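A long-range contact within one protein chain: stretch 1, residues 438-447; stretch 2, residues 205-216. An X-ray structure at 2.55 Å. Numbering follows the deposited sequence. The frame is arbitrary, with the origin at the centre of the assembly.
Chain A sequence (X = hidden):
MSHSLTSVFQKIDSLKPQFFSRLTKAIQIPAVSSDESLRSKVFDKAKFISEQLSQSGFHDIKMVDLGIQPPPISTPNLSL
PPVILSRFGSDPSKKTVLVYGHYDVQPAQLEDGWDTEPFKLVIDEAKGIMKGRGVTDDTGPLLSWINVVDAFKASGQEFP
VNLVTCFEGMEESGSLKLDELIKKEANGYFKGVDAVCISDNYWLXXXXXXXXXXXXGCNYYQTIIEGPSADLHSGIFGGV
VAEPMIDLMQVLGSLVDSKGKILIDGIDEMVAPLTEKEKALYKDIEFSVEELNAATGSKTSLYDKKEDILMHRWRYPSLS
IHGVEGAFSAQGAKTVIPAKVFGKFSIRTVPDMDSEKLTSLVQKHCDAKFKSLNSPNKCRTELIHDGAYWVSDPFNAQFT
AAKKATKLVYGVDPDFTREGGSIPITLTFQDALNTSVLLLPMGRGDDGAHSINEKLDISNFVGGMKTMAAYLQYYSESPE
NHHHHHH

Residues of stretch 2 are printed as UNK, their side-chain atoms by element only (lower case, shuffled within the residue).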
# COMPACT_ATOMS: atom_id res chain seq x y z
N LEU A 438 37.76 -6.00 -2.50
CA LEU A 438 37.38 -6.56 -3.79
C LEU A 438 35.91 -7.01 -3.79
O LEU A 438 35.46 -7.66 -2.85
CB LEU A 438 38.27 -7.75 -4.10
CG LEU A 438 37.73 -8.69 -5.16
CD1 LEU A 438 37.87 -8.08 -6.54
CD2 LEU A 438 38.45 -10.03 -5.09
N LEU A 439 35.17 -6.66 -4.84
CA LEU A 439 33.82 -7.20 -5.01
C LEU A 439 33.78 -8.31 -6.06
O LEU A 439 34.09 -8.07 -7.22
CB LEU A 439 32.84 -6.11 -5.40
CG LEU A 439 32.77 -4.92 -4.46
CD1 LEU A 439 31.64 -4.05 -4.91
CD2 LEU A 439 32.57 -5.38 -3.04
N LEU A 440 33.38 -9.50 -5.64
CA LEU A 440 33.41 -10.70 -6.48
C LEU A 440 32.00 -11.23 -6.70
O LEU A 440 31.56 -12.14 -5.99
CB LEU A 440 34.22 -11.80 -5.79
CG LEU A 440 35.10 -12.76 -6.59
CD1 LEU A 440 35.39 -13.99 -5.77
CD2 LEU A 440 34.50 -13.13 -7.94
N PRO A 441 31.30 -10.68 -7.69
CA PRO A 441 29.91 -11.07 -7.98
C PRO A 441 29.76 -12.56 -8.27
O PRO A 441 30.52 -13.13 -9.04
CB PRO A 441 29.58 -10.28 -9.24
CG PRO A 441 30.90 -10.06 -9.90
CD PRO A 441 31.88 -9.85 -8.75
N MET A 442 28.78 -13.19 -7.65
CA MET A 442 28.51 -14.56 -8.00
C MET A 442 27.54 -14.63 -9.16
O MET A 442 27.85 -15.22 -10.20
CB MET A 442 27.94 -15.33 -6.82
CG MET A 442 27.48 -16.73 -7.19
SD MET A 442 27.49 -17.78 -5.75
CE MET A 442 29.18 -18.40 -5.77
N GLY A 443 26.38 -14.01 -9.00
CA GLY A 443 25.30 -14.20 -9.95
C GLY A 443 25.27 -13.29 -11.17
O GLY A 443 26.17 -12.46 -11.39
N ARG A 444 24.21 -13.45 -11.95
CA ARG A 444 23.99 -12.67 -13.17
C ARG A 444 23.10 -11.47 -12.90
O ARG A 444 22.45 -11.39 -11.86
CB ARG A 444 23.38 -13.54 -14.26
CG ARG A 444 24.05 -14.89 -14.40
CD ARG A 444 23.55 -15.59 -15.64
NE ARG A 444 24.10 -16.93 -15.77
CZ ARG A 444 23.66 -17.83 -16.65
NH1 ARG A 444 22.67 -17.51 -17.48
NH2 ARG A 444 24.20 -19.04 -16.70
N GLY A 445 23.07 -10.53 -13.84
CA GLY A 445 22.35 -9.29 -13.64
C GLY A 445 20.85 -9.41 -13.82
O GLY A 445 20.13 -8.43 -13.70
N ASP A 446 20.39 -10.62 -14.14
CA ASP A 446 18.97 -10.87 -14.31
C ASP A 446 18.46 -11.86 -13.27
O ASP A 446 17.48 -12.56 -13.48
CB ASP A 446 18.65 -11.36 -15.72
CG ASP A 446 19.14 -12.79 -15.99
OD1 ASP A 446 19.93 -13.33 -15.19
OD2 ASP A 446 18.73 -13.37 -17.02
N ASP A 447 19.15 -11.91 -12.14
CA ASP A 447 18.82 -12.86 -11.09
C ASP A 447 17.51 -12.51 -10.38
O ASP A 447 16.91 -13.34 -9.70
CB ASP A 447 20.00 -12.98 -10.11
CG ASP A 447 21.11 -13.89 -10.64
OD1 ASP A 447 21.03 -14.28 -11.81
OD2 ASP A 447 22.05 -14.22 -9.89
N UNK A 205 25.72 -8.41 -17.05
CA UNK A 205 24.77 -9.01 -17.96
C UNK A 205 24.68 -10.46 -17.60
O UNK A 205 24.84 -10.81 -16.42
N UNK A 206 24.46 -11.32 -18.58
CA UNK A 206 24.26 -12.73 -18.29
C UNK A 206 25.30 -13.67 -18.89
O UNK A 206 25.24 -14.87 -18.68
o UNK A 206 22.86 -13.15 -20.20
c UNK A 206 22.89 -13.19 -18.77
c UNK A 206 21.79 -12.29 -18.20
N UNK A 207 26.27 -13.13 -19.63
CA UNK A 207 27.15 -13.96 -20.44
C UNK A 207 28.62 -13.92 -20.03
O UNK A 207 29.37 -14.83 -20.32
c UNK A 207 25.71 -12.03 -23.39
c UNK A 207 24.34 -11.77 -23.99
n UNK A 207 23.75 -13.03 -24.50
c UNK A 207 27.06 -13.55 -21.90
c UNK A 207 25.65 -13.17 -22.37
N UNK A 208 29.03 -12.85 -19.35
CA UNK A 208 30.43 -12.62 -19.08
C UNK A 208 30.68 -12.14 -17.65
O UNK A 208 30.10 -11.14 -17.23
c UNK A 208 32.96 -10.35 -20.97
c UNK A 208 30.97 -11.59 -20.07
c UNK A 208 34.48 -10.27 -21.03
n UNK A 208 34.89 -9.18 -21.96
c UNK A 208 32.49 -11.48 -20.07
N UNK A 209 31.55 -12.85 -16.92
CA UNK A 209 31.89 -12.51 -15.53
C UNK A 209 32.55 -11.15 -15.43
O UNK A 209 33.11 -10.66 -16.40
c UNK A 209 32.87 -13.62 -15.13
c UNK A 209 33.38 -14.17 -16.41
c UNK A 209 32.27 -14.04 -17.39
N UNK A 210 32.46 -10.54 -14.26
CA UNK A 210 33.00 -9.20 -14.04
C UNK A 210 33.69 -9.14 -12.70
O UNK A 210 33.48 -9.98 -11.83
c UNK A 210 31.89 -8.08 -14.08
c UNK A 210 30.99 -8.23 -15.28
c UNK A 210 31.07 -8.09 -12.82
N UNK A 211 34.54 -8.14 -12.52
CA UNK A 211 35.00 -7.79 -11.19
C UNK A 211 34.59 -6.34 -10.96
O UNK A 211 34.63 -5.51 -11.88
c UNK A 211 36.27 -10.40 -10.27
c UNK A 211 36.50 -8.01 -11.04
c UNK A 211 38.44 -9.56 -11.13
c UNK A 211 36.95 -9.46 -11.26
N UNK A 212 34.15 -6.05 -9.75
CA UNK A 212 33.50 -4.80 -9.50
C UNK A 212 34.36 -3.91 -8.65
O UNK A 212 34.79 -4.29 -7.57
o UNK A 212 31.30 -5.69 -9.85
c UNK A 212 31.46 -3.69 -8.52
c UNK A 212 32.11 -5.02 -8.89
N UNK A 213 34.63 -2.70 -9.15
CA UNK A 213 35.50 -1.77 -8.45
C UNK A 213 34.79 -0.51 -7.93
O UNK A 213 35.44 0.37 -7.36
c UNK A 213 36.09 -1.27 -11.77
c UNK A 213 35.79 0.81 -12.87
c UNK A 213 36.08 1.47 -11.71
c UNK A 213 35.80 -0.57 -12.91
o UNK A 213 35.51 1.54 -14.01
c UNK A 213 36.38 -0.62 -10.58
c UNK A 213 36.71 -1.40 -9.32
c UNK A 213 36.38 0.76 -10.58
N UNK A 214 33.47 -0.44 -8.10
CA UNK A 214 32.71 0.73 -7.67
C UNK A 214 31.23 0.53 -7.34
O UNK A 214 30.51 -0.18 -8.04
N UNK A 215 30.78 1.17 -6.27
CA UNK A 215 29.37 1.11 -5.89
C UNK A 215 28.77 2.49 -5.73
O UNK A 215 29.42 3.40 -5.22
c UNK A 215 29.22 0.40 -4.55
c UNK A 215 29.55 -1.08 -4.48
c UNK A 215 28.33 -1.88 -4.89
c UNK A 215 29.95 -1.42 -3.08
N UNK A 216 27.52 2.65 -6.14
CA UNK A 216 26.79 3.86 -5.81
C UNK A 216 26.33 3.76 -4.37
O UNK A 216 26.07 2.68 -3.88
n UNK A 216 22.17 3.36 -10.13
c UNK A 216 25.73 4.38 -8.06
n UNK A 216 23.90 4.79 -9.67
c UNK A 216 22.77 4.52 -10.32
c UNK A 216 24.52 3.86 -8.76
n UNK A 216 22.26 5.41 -11.16
c UNK A 216 25.55 3.98 -6.65

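Position 205 has no side-chain atoms and is Gly 205. Its carbonyl O accepts a nearly linear hydrogen bond from Gly 445 N (3.1 Å, 171°).

Position 206 carries one carbon bearing one oxygen and one carbon, the pattern of threonine. Thr 206 lies beside the turn: its CG2 is 3.5 Å from Asp 446 OD2, and its carbonyl O lies over one face of the Arg 444 guanidinium, 3.6 Å from Arg 444 CD.

Positions 207 and 208 each show four carbons in a row ending in nitrogen, so they are Lys 207 and Lys 208. Neither touches stretch 1.

At position 209, three carbons close a ring onto the backbone nitrogen. This is Pro 209, also out of contact.

Position 210 has three side-chain carbons, one carrying the other two: Val 210. Its CG2 packs 3.5 Å from Pro 441 CG.

Position 211 has four carbons, forked at the second, and is Leu 211. Its CD2 lies 4.0 Å from Leu 440 CD2.

Position 212 again has one carbon bearing an oxygen and a carbon, as suits threonine; the oxygen is hydrogen-bonded elsewhere in the structure. In Thr 212, CG2 is 3.6 Å from Leu 439 CD1, and the backbone N donates to Leu 439 O (3.2 Å, 167°).

Position 213 shows one carbon and then a six-carbon ring bearing an oxygen. Tyr 213 points away from stretch 1.

Position 214 has no side-chain atoms: Gly 214.

Position 215 has four carbons forked at the second. It is Leu 215, pointing toward stretch 1 with CD1 3.6 Å from Leu 439 CD1.

Position 216 has three carbons, a nitrogen, and a carbon carrying two more nitrogens. This is Arg 216, out of reach.

The contact has two backbone anchors, with 541 Å² buried in all. At one, a single antiparallel bridge pairs Leu 439 with Thr 212, and Leu 439 CD1 meets both Thr 212 and Leu 215; apolar contacts of Leu 440 and Pro 441 extend the packing to Leu 211 and Val 210. At the other, Gly 445, in a type I turn from Arg 444 to Asp 447, donates its N-H to Gly 205 O, and a weak hydrogen bond from Arg 444 N to Asp 447 OD2 (3.1 Å) also links the ends of that turn. Between the anchors both chains diverge, leaving Met 442, Lys 207 and Lys 208 outside the contact.

Stretch 2 205-216: GTKKPVLTYGLR
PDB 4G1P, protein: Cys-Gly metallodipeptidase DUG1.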